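Local coordinates for molybdopterin-guanine dinucleotide biosynthesis protein B (mobB) (Archaeoglobus fulgidus, PDB 2F1R) that probably binds GTP as a P-loop protein of the MobB family, associated with biosynthesis of the molybdopterin-guanine dinucleotide cofactor, at residues K15-L18 against I19-M23; D86-Y89 against E90-S94; A153-I156 against L157-R161. One frame throughout, in Å; residues are numbered along the deposited sequence.

Interaction 1 of 3, residues K15-L18 against I19-M23; sequences KTTL and ITRMM
Leu18 and Met22, one helical turn apart, lean across each other obliquely on the inward side of helix 12-28. The thioether chain of Met22 is bent at its last torsion (chi3 -57°), which folds the methyl back over the preceding turn and leaves CE 4.0 Å from Leu18 CG. Its CG is closer still to the backbone, 3.2 Å from Leu18 O, the carbonyl that accepts the Met22 N-H. Thr17 and Arg21 make a second such pair. A chi1 of -77° keeps the Thr17 hydroxyl beside the backbone N and leaves CG2 anti to it, which brings the methyl over one face of the guanidinium of Arg21, CG2 lying 3.4 Å from Arg21 NE. That nitrogen is buried by the contact and has no polar partner in the model, whereas Arg21 NH2 makes a weak hydrogen bond to the backbone of Arg146.

Underneath, regular i to i+4 bonds carry the helix, among them Ile19 N to Lys15 O at 3.0 Å and Arg21 N to Thr17 O at 3.0 Å. Thr20 turns its hydroxyl back over the helix, where OG1 has two long, weak options, Thr17 O at 3.3 Å and Thr16 O at 3.5 Å; its one proton cannot serve both fully. Thr16 sends its own hydroxyl to Asp12 O instead.

Lys15 and Thr16 fit the end of a Walker A motif, consistent with the nucleotide binding expected of this family, so these turns continue the helix that follows the P-loop. Ile19 packs on strands 4-9, 33-37 and 98-102 of the parallel sheet, while Leu18, Arg21 and Met22 lie against helix 149-160, and Thr16 and Thr20 face Ile56 and Ser59 of the second subunit.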
loop_
_atom_site.group_PDB
_atom_site.type_symbol
_atom_site.label_atom_id
_atom_site.label_comp_id
_atom_site.label_asym_id
_atom_site.label_seq_id
_atom_site.Cartn_x
_atom_site.Cartn_y
_atom_site.Cartn_z
ATOM N N LYS A 15 -15.635 -6.496 15.964
ATOM C CA LYS A 15 -14.180 -6.528 15.830
ATOM C C LYS A 15 -13.688 -5.134 15.391
ATOM O O LYS A 15 -12.797 -4.541 16.021
ATOM C CB LYS A 15 -13.734 -7.627 14.851
ATOM C CG LYS A 15 -14.074 -9.033 15.310
ATOM C CD LYS A 15 -13.541 -10.068 14.317
ATOM C CE LYS A 15 -14.613 -10.693 13.422
ATOM N NZ LYS A 15 -14.055 -11.718 12.412
ATOM N N THR A 16 -14.315 -4.597 14.337
ATOM C CA THR A 16 -13.855 -3.349 13.709
ATOM C C THR A 16 -14.017 -2.233 14.711
ATOM O O THR A 16 -13.150 -1.396 14.826
ATOM C CB THR A 16 -14.612 -3.045 12.367
ATOM O OG1 THR A 16 -14.569 -4.196 11.518
ATOM C CG2 THR A 16 -13.999 -1.850 11.601
ATOM N N THR A 17 -15.112 -2.237 15.473
ATOM C CA THR A 17 -15.342 -1.231 16.506
ATOM C C THR A 17 -14.335 -1.286 17.657
ATOM O O THR A 17 -13.861 -0.257 18.110
ATOM C CB THR A 17 -16.809 -1.316 17.033
ATOM O OG1 THR A 17 -17.657 -0.706 16.064
ATOM C CG2 THR A 17 -17.004 -0.593 18.393
ATOM N N LEU A 18 -14.042 -2.477 18.169
ATOM C CA LEU A 18 -13.035 -2.587 19.191
ATOM C C LEU A 18 -11.683 -1.999 18.695
ATOM O O LEU A 18 -11.009 -1.293 19.448
ATOM C CB LEU A 18 -12.861 -4.068 19.563
ATOM C CG LEU A 18 -11.889 -4.302 20.704
ATOM C CD1 LEU A 18 -12.374 -3.692 22.005
ATOM C CD2 LEU A 18 -11.660 -5.786 20.826
ATOM N N ILE A 19 -11.275 -2.340 17.461
ATOM C CA ILE A 19 -9.967 -1.858 16.888
ATOM C C ILE A 19 -9.911 -0.331 16.846
ATOM O O ILE A 19 -8.974 0.277 17.374
ATOM C CB ILE A 19 -9.631 -2.525 15.505
ATOM C CG1 ILE A 19 -9.362 -4.019 15.717
ATOM C CG2 ILE A 19 -8.365 -1.919 14.802
ATOM C CD1 ILE A 19 -9.335 -4.813 14.430
ATOM N N THR A 20 -10.979 0.295 16.359
ATOM C CA THR A 20 -10.954 1.740 16.148
ATOM C C THR A 20 -11.062 2.518 17.473
ATOM O O THR A 20 -10.387 3.530 17.649
ATOM C CB THR A 20 -12.004 2.216 15.136
ATOM O OG1 THR A 20 -13.291 1.977 15.687
ATOM C CG2 THR A 20 -11.858 1.473 13.825
ATOM N N ARG A 21 -11.878 2.029 18.407
ATOM C CA ARG A 21 -11.935 2.609 19.749
ATOM C C ARG A 21 -10.631 2.445 20.506
ATOM O O ARG A 21 -10.224 3.335 21.216
ATOM C CB ARG A 21 -13.109 2.011 20.555
ATOM C CG ARG A 21 -14.463 2.620 20.125
ATOM C CD ARG A 21 -15.615 2.250 21.089
ATOM N NE ARG A 21 -15.673 0.790 21.226
ATOM C CZ ARG A 21 -16.481 0.092 22.035
ATOM N NH1 ARG A 21 -17.391 0.702 22.824
ATOM N NH2 ARG A 21 -16.352 -1.250 22.047
ATOM N N MET A 22 -9.961 1.300 20.373
ATOM C CA MET A 22 -8.663 1.155 21.064
ATOM C C MET A 22 -7.541 2.032 20.440
ATOM O O MET A 22 -6.693 2.581 21.162
ATOM C CB MET A 22 -8.203 -0.301 21.094
ATOM C CG MET A 22 -9.050 -1.268 21.954
ATOM S SD MET A 22 -8.226 -2.874 22.205
ATOM C CE MET A 22 -7.966 -3.386 20.470
ATOM N N MET A 23 -7.542 2.138 19.106
ATOM C CA MET A 23 -6.463 2.806 18.357
ATOM C C MET A 23 -5.936 4.151 18.941
ATOM O O MET A 23 -4.710 4.276 19.211
ATOM C CB MET A 23 -6.810 2.873 16.832
ATOM C CG MET A 23 -5.565 2.972 15.878
ATOM S SD MET A 23 -4.366 1.682 16.109
ATOM C CE MET A 23 -5.361 0.306 15.631
#

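Interaction 2 of 3, residues D86-Y89 against E90-S94; sequences DWIY and ERYLS
Trp87 and Arg91 pair on helix 85-93, which includes a wider pi-type turn over residues 90-93. The arginine lies over one face of the indole: its CG stands 4.0 Å from the centroid of the six-membered ring, 3° off the normal, a CH-pi contact. A bend at chi2 (-95°) then keeps the rest of the chain over the ring system, bringing Trp87 CZ2 to 3.7 Å from Arg91 CZ, with ring and guanidinium planes 32° apart.

Tyr89 meets the chain differently. One face of its ring looks onto the backbone at Leu93 and Ser94, with Leu93 O 3.8 Å from Tyr89 CE1, and Leu93 CB touches CD1 of the same ring at 4.0 Å. Tyr89 O takes a bond of 2.8 Å from Leu93 N, while its bond from Tyr92 N is weak. At Tyr92 the ring presents its edge, in plane, to Ile88 O; beyond these turns it meets Phe73 of the second subunit.

The chemistry is therefore mixed: an aromatic platform under Arg91, and apolar contacts of Ile88 with Tyr92 and Leu93 and of Tyr89 with Leu93. The indole probably restricts how the guanidinium can turn, and its pi electrons may favour the positive charge, although no direct hydrogen bond joins the two side chains.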
loop_
_atom_site.group_PDB
_atom_site.type_symbol
_atom_site.label_atom_id
_atom_site.label_comp_id
_atom_site.label_asym_id
_atom_site.label_seq_id
_atom_site.Cartn_x
_atom_site.Cartn_y
_atom_site.Cartn_z
ATOM N N ASP A 86 2.973 -13.892 7.481
ATOM C CA ASP A 86 4.400 -13.709 7.680
ATOM C C ASP A 86 5.075 -13.076 6.487
ATOM O O ASP A 86 6.027 -12.291 6.669
ATOM C CB ASP A 86 5.092 -15.037 7.952
ATOM C CG ASP A 86 4.535 -15.770 9.190
ATOM O OD1 ASP A 86 4.258 -15.126 10.241
ATOM O OD2 ASP A 86 4.400 -17.014 9.070
ATOM N N TRP A 87 4.625 -13.453 5.286
ATOM C CA TRP A 87 5.061 -12.840 4.035
ATOM C C TRP A 87 4.637 -11.376 4.048
ATOM O O TRP A 87 5.402 -10.530 3.654
ATOM C CB TRP A 87 4.435 -13.563 2.819
ATOM C CG TRP A 87 4.940 -13.133 1.482
ATOM C CD1 TRP A 87 6.017 -13.646 0.831
ATOM C CD2 TRP A 87 4.414 -12.093 0.621
ATOM N NE1 TRP A 87 6.188 -13.015 -0.378
ATOM C CE2 TRP A 87 5.221 -12.062 -0.537
ATOM C CE3 TRP A 87 3.338 -11.197 0.711
ATOM C CZ2 TRP A 87 5.001 -11.160 -1.593
ATOM C CZ3 TRP A 87 3.127 -10.292 -0.347
ATOM C CH2 TRP A 87 3.952 -10.287 -1.468
ATOM N N ILE A 88 3.428 -11.078 4.522
ATOM C CA ILE A 88 2.972 -9.690 4.592
ATOM C C ILE A 88 3.803 -8.891 5.605
ATOM O O ILE A 88 4.273 -7.817 5.275
ATOM C CB ILE A 88 1.463 -9.558 4.870
ATOM C CG1 ILE A 88 0.620 -10.203 3.771
ATOM C CG2 ILE A 88 1.028 -8.087 4.945
ATOM C CD1 ILE A 88 -0.879 -10.474 4.200
ATOM N N TYR A 89 3.941 -9.414 6.826
ATOM C CA TYR A 89 4.817 -8.834 7.869
ATOM C C TYR A 89 6.213 -8.471 7.324
ATOM O O TYR A 89 6.673 -7.318 7.488
ATOM C CB TYR A 89 4.915 -9.768 9.091
ATOM C CG TYR A 89 5.603 -9.145 10.285
ATOM C CD1 TYR A 89 4.866 -8.450 11.261
ATOM C CD2 TYR A 89 7.014 -9.211 10.435
ATOM C CE1 TYR A 89 5.512 -7.832 12.331
ATOM C CE2 TYR A 89 7.656 -8.582 11.500
ATOM C CZ TYR A 89 6.901 -7.916 12.450
ATOM O OH TYR A 89 7.538 -7.297 13.537
ATOM N N GLU A 90 6.877 -9.416 6.646
ATOM C CA GLU A 90 8.220 -9.126 6.082
ATOM C C GLU A 90 8.320 -8.002 5.074
ATOM O O GLU A 90 9.228 -7.159 5.151
ATOM C CB GLU A 90 8.879 -10.369 5.494
ATOM C CG GLU A 90 9.198 -11.460 6.566
ATOM C CD GLU A 90 10.008 -10.959 7.770
ATOM O OE1 GLU A 90 10.838 -9.998 7.615
ATOM O OE2 GLU A 90 9.825 -11.561 8.870
ATOM N N ARG A 91 7.413 -8.000 4.108
ATOM C CA ARG A 91 7.452 -7.003 3.064
ATOM C C ARG A 91 7.080 -5.640 3.581
ATOM O O ARG A 91 7.544 -4.631 3.053
ATOM C CB ARG A 91 6.482 -7.359 1.938
ATOM C CG ARG A 91 6.774 -8.663 1.324
ATOM C CD ARG A 91 7.643 -8.523 0.083
ATOM N NE ARG A 91 8.274 -9.811 -0.210
ATOM C CZ ARG A 91 8.568 -10.246 -1.434
ATOM N NH1 ARG A 91 8.274 -9.514 -2.505
ATOM N NH2 ARG A 91 9.142 -11.433 -1.588
ATOM N N TYR A 92 6.214 -5.597 4.590
ATOM C CA TYR A 92 5.493 -4.366 4.827
ATOM C C TYR A 92 5.540 -3.834 6.248
ATOM O O TYR A 92 5.410 -2.639 6.458
ATOM C CB TYR A 92 4.031 -4.557 4.437
ATOM C CG TYR A 92 3.813 -4.575 2.954
ATOM C CD1 TYR A 92 3.747 -3.390 2.234
ATOM C CD2 TYR A 92 3.688 -5.772 2.270
ATOM C CE1 TYR A 92 3.555 -3.393 0.875
ATOM C CE2 TYR A 92 3.497 -5.792 0.899
ATOM C CZ TYR A 92 3.423 -4.587 0.214
ATOM O OH TYR A 92 3.236 -4.593 -1.155
ATOM N N LEU A 93 5.682 -4.728 7.212
ATOM C CA LEU A 93 5.245 -4.423 8.553
ATOM C C LEU A 93 6.338 -4.542 9.607
ATOM O O LEU A 93 6.062 -4.427 10.796
ATOM C CB LEU A 93 4.032 -5.316 8.908
ATOM C CG LEU A 93 2.731 -5.216 8.071
ATOM C CD1 LEU A 93 1.576 -5.898 8.766
ATOM C CD2 LEU A 93 2.311 -3.816 7.727
ATOM N N SER A 94 7.580 -4.759 9.172
ATOM C CA SER A 94 8.660 -5.027 10.105
ATOM C C SER A 94 9.093 -3.854 11.034
ATOM O O SER A 94 9.778 -4.080 12.051
ATOM C CB SER A 94 9.861 -5.689 9.387
ATOM O OG SER A 94 10.687 -4.688 8.841
#

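Interaction 3 of 3, residues A153-I156 against L157-R161; sequences AEFI and LSLLR
Ile156 and Leu160 lie side by side, pointing the same way, with CG2 of the isoleucine 4.2 Å from CD2 of the leucine; both reach Leu98 on strand 98-102. Ile156 belongs to the tightly packed side of helix 149-160, where it and Ala153 press on Met22 of helix 12-28 and Leu157 rests on Leu26.

Phe155 and Leu159 form a partly exposed pair on Leu130 of strand 129-133. Phe155 CG is anti to the backbone N (chi1 174°), which carries the ring outward from the helix, where the Leu159 fork reaches back to meet it: CD1 sits over one face, toward the rim, and CD2 comes within 4.0 Å of Phe155 CZ. With the fork cut back to an alanine here, the phenyl ring loses its methyl cover and is likely to be freer to shift.

Phe155 O serves two donors, Ser158 OG at 2.6 Å and Leu159 N at 3.2 Å, both from the same face of its plane, the hydroxyl well off the C=O direction at 116°. The serine is thus folded onto its own helix.

The polar side faces solvent. Glu154, bent at chi2, and Arg161, bent at chi3, cross at about a right angle, yet their flat ends are nearly coplanar, 14° apart. Carboxylate OE2 approaches the guanidinium edge, and the salt bridge to Arg161 NH2 measures 2.6 Å. A water donates to Glu154 OE1 at 3.2 Å and accepts from Arg161 NH2 at 2.7 Å. Arg29 adds a long, weak ion pair to Glu154.

The charged pair lies seven positions apart, so the bridge spans two turns and ties the exposed Arg161 to the helix body. A direct contact, flanked by a water that links OE1 to the same NH2, probably steadies both charges.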
loop_
_atom_site.group_PDB
_atom_site.type_symbol
_atom_site.label_atom_id
_atom_site.label_comp_id
_atom_site.label_asym_id
_atom_site.label_seq_id
_atom_site.Cartn_x
_atom_site.Cartn_y
_atom_site.Cartn_z
ATOM N N ALA A 153 -7.216 -2.198 25.716
ATOM C CA ALA A 153 -6.056 -1.503 25.171
ATOM C C ALA A 153 -4.855 -1.624 26.109
ATOM O O ALA A 153 -3.742 -2.019 25.679
ATOM C CB ALA A 153 -6.415 -0.046 24.893
ATOM N N GLU A 154 -5.073 -1.356 27.409
ATOM C CA GLU A 154 -4.008 -1.464 28.406
ATOM C C GLU A 154 -3.462 -2.869 28.506
ATOM O O GLU A 154 -2.234 -3.086 28.710
ATOM C CB GLU A 154 -4.482 -0.967 29.793
ATOM C CG GLU A 154 -3.378 -0.984 30.920
ATOM C CD GLU A 154 -2.008 -0.357 30.493
ATOM O OE1 GLU A 154 -1.974 0.838 30.089
ATOM O OE2 GLU A 154 -0.977 -1.076 30.562
ATOM N N PHE A 155 -4.370 -3.840 28.345
ATOM C CA PHE A 155 -3.975 -5.243 28.399
ATOM C C PHE A 155 -3.030 -5.482 27.256
ATOM O O PHE A 155 -2.055 -6.199 27.405
ATOM C CB PHE A 155 -5.220 -6.153 28.279
ATOM C CG PHE A 155 -4.919 -7.624 28.184
ATOM C CD1 PHE A 155 -4.324 -8.316 29.242
ATOM C CD2 PHE A 155 -5.259 -8.330 27.041
ATOM C CE1 PHE A 155 -4.045 -9.695 29.153
ATOM C CE2 PHE A 155 -5.016 -9.702 26.941
ATOM C CZ PHE A 155 -4.417 -10.392 27.989
ATOM N N ILE A 156 -3.346 -4.933 26.092
ATOM C CA ILE A 156 -2.487 -5.115 24.924
ATOM C C ILE A 156 -1.153 -4.390 25.183
ATOM O O ILE A 156 -0.094 -4.984 25.033
ATOM C CB ILE A 156 -3.121 -4.640 23.584
ATOM C CG1 ILE A 156 -4.389 -5.498 23.239
ATOM C CG2 ILE A 156 -2.012 -4.782 22.468
ATOM C CD1 ILE A 156 -5.260 -5.038 22.087
ATOM N N LEU A 157 -1.198 -3.130 25.610
ATOM C CA LEU A 157 0.064 -2.449 26.030
ATOM C C LEU A 157 0.868 -3.282 27.034
ATOM O O LEU A 157 2.074 -3.415 26.905
ATOM C CB LEU A 157 -0.230 -1.053 26.588
ATOM C CG LEU A 157 -0.855 -0.112 25.560
ATOM C CD1 LEU A 157 -1.436 1.121 26.192
ATOM C CD2 LEU A 157 0.182 0.300 24.521
ATOM N N SER A 158 0.200 -3.919 27.992
ATOM C CA SER A 158 0.939 -4.705 29.000
ATOM C C SER A 158 1.722 -5.870 28.406
ATOM O O SER A 158 2.874 -6.068 28.779
ATOM C CB SER A 158 0.040 -5.148 30.185
ATOM O OG SER A 158 -0.908 -6.138 29.771
ATOM N N LEU A 159 1.124 -6.600 27.448
ATOM C CA LEU A 159 1.749 -7.790 26.833
ATOM C C LEU A 159 2.928 -7.416 25.979
ATOM O O LEU A 159 3.861 -8.201 25.838
ATOM C CB LEU A 159 0.785 -8.502 25.904
ATOM C CG LEU A 159 -0.597 -8.942 26.331
ATOM C CD1 LEU A 159 -1.461 -9.128 25.070
ATOM C CD2 LEU A 159 -0.489 -10.213 27.117
ATOM N N LEU A 160 2.835 -6.230 25.366
ATOM C CA LEU A 160 3.937 -5.621 24.608
ATOM C C LEU A 160 5.181 -5.358 25.494
ATOM O O LEU A 160 6.306 -5.602 25.072
ATOM C CB LEU A 160 3.463 -4.317 23.972
ATOM C CG LEU A 160 2.969 -4.299 22.514
ATOM C CD1 LEU A 160 2.545 -5.652 21.931
ATOM C CD2 LEU A 160 1.878 -3.251 22.336
ATOM N N ARG A 161 4.957 -4.904 26.724
ATOM C CA ARG A 161 6.057 -4.557 27.624
ATOM C C ARG A 161 6.724 -5.759 28.297
ATOM O O ARG A 161 7.710 -5.581 29.009
ATOM C CB ARG A 161 5.608 -3.565 28.682
ATOM C CG ARG A 161 5.329 -2.210 28.164
ATOM C CD ARG A 161 5.126 -1.254 29.309
ATOM N NE ARG A 161 3.739 -0.862 29.596
ATOM C CZ ARG A 161 2.872 -1.566 30.312
ATOM N NH1 ARG A 161 3.194 -2.760 30.778
ATOM N NH2 ARG A 161 1.657 -1.088 30.530
HETATM O O HOH W 1 1.082 1.193 29.224
#

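Interactions 1 and 3 belong to neighbouring helices and meet directly: Met22 CE lies 3.6 Å from Ile156 CD1, and Met22 SD is 3.7 Å from Ala153 N, packing helix 12-28 against helix 149-160. Interaction 2 stands apart, its centre about 22 Å from each of the others, and lies across the chain's centre from interaction 1. Those two nevertheless both touch the second subunit, which 153-161 does not. Each contact has three buried residues, but interaction 1 lies nearest the chain's centre with one exposed, while interaction 2 has the most exposed, four. The apolar inner pairing of interaction 1 thus contrasts with the solvent-side salt bridge of interaction 3 and the aromatic-arginine surface of interaction 2.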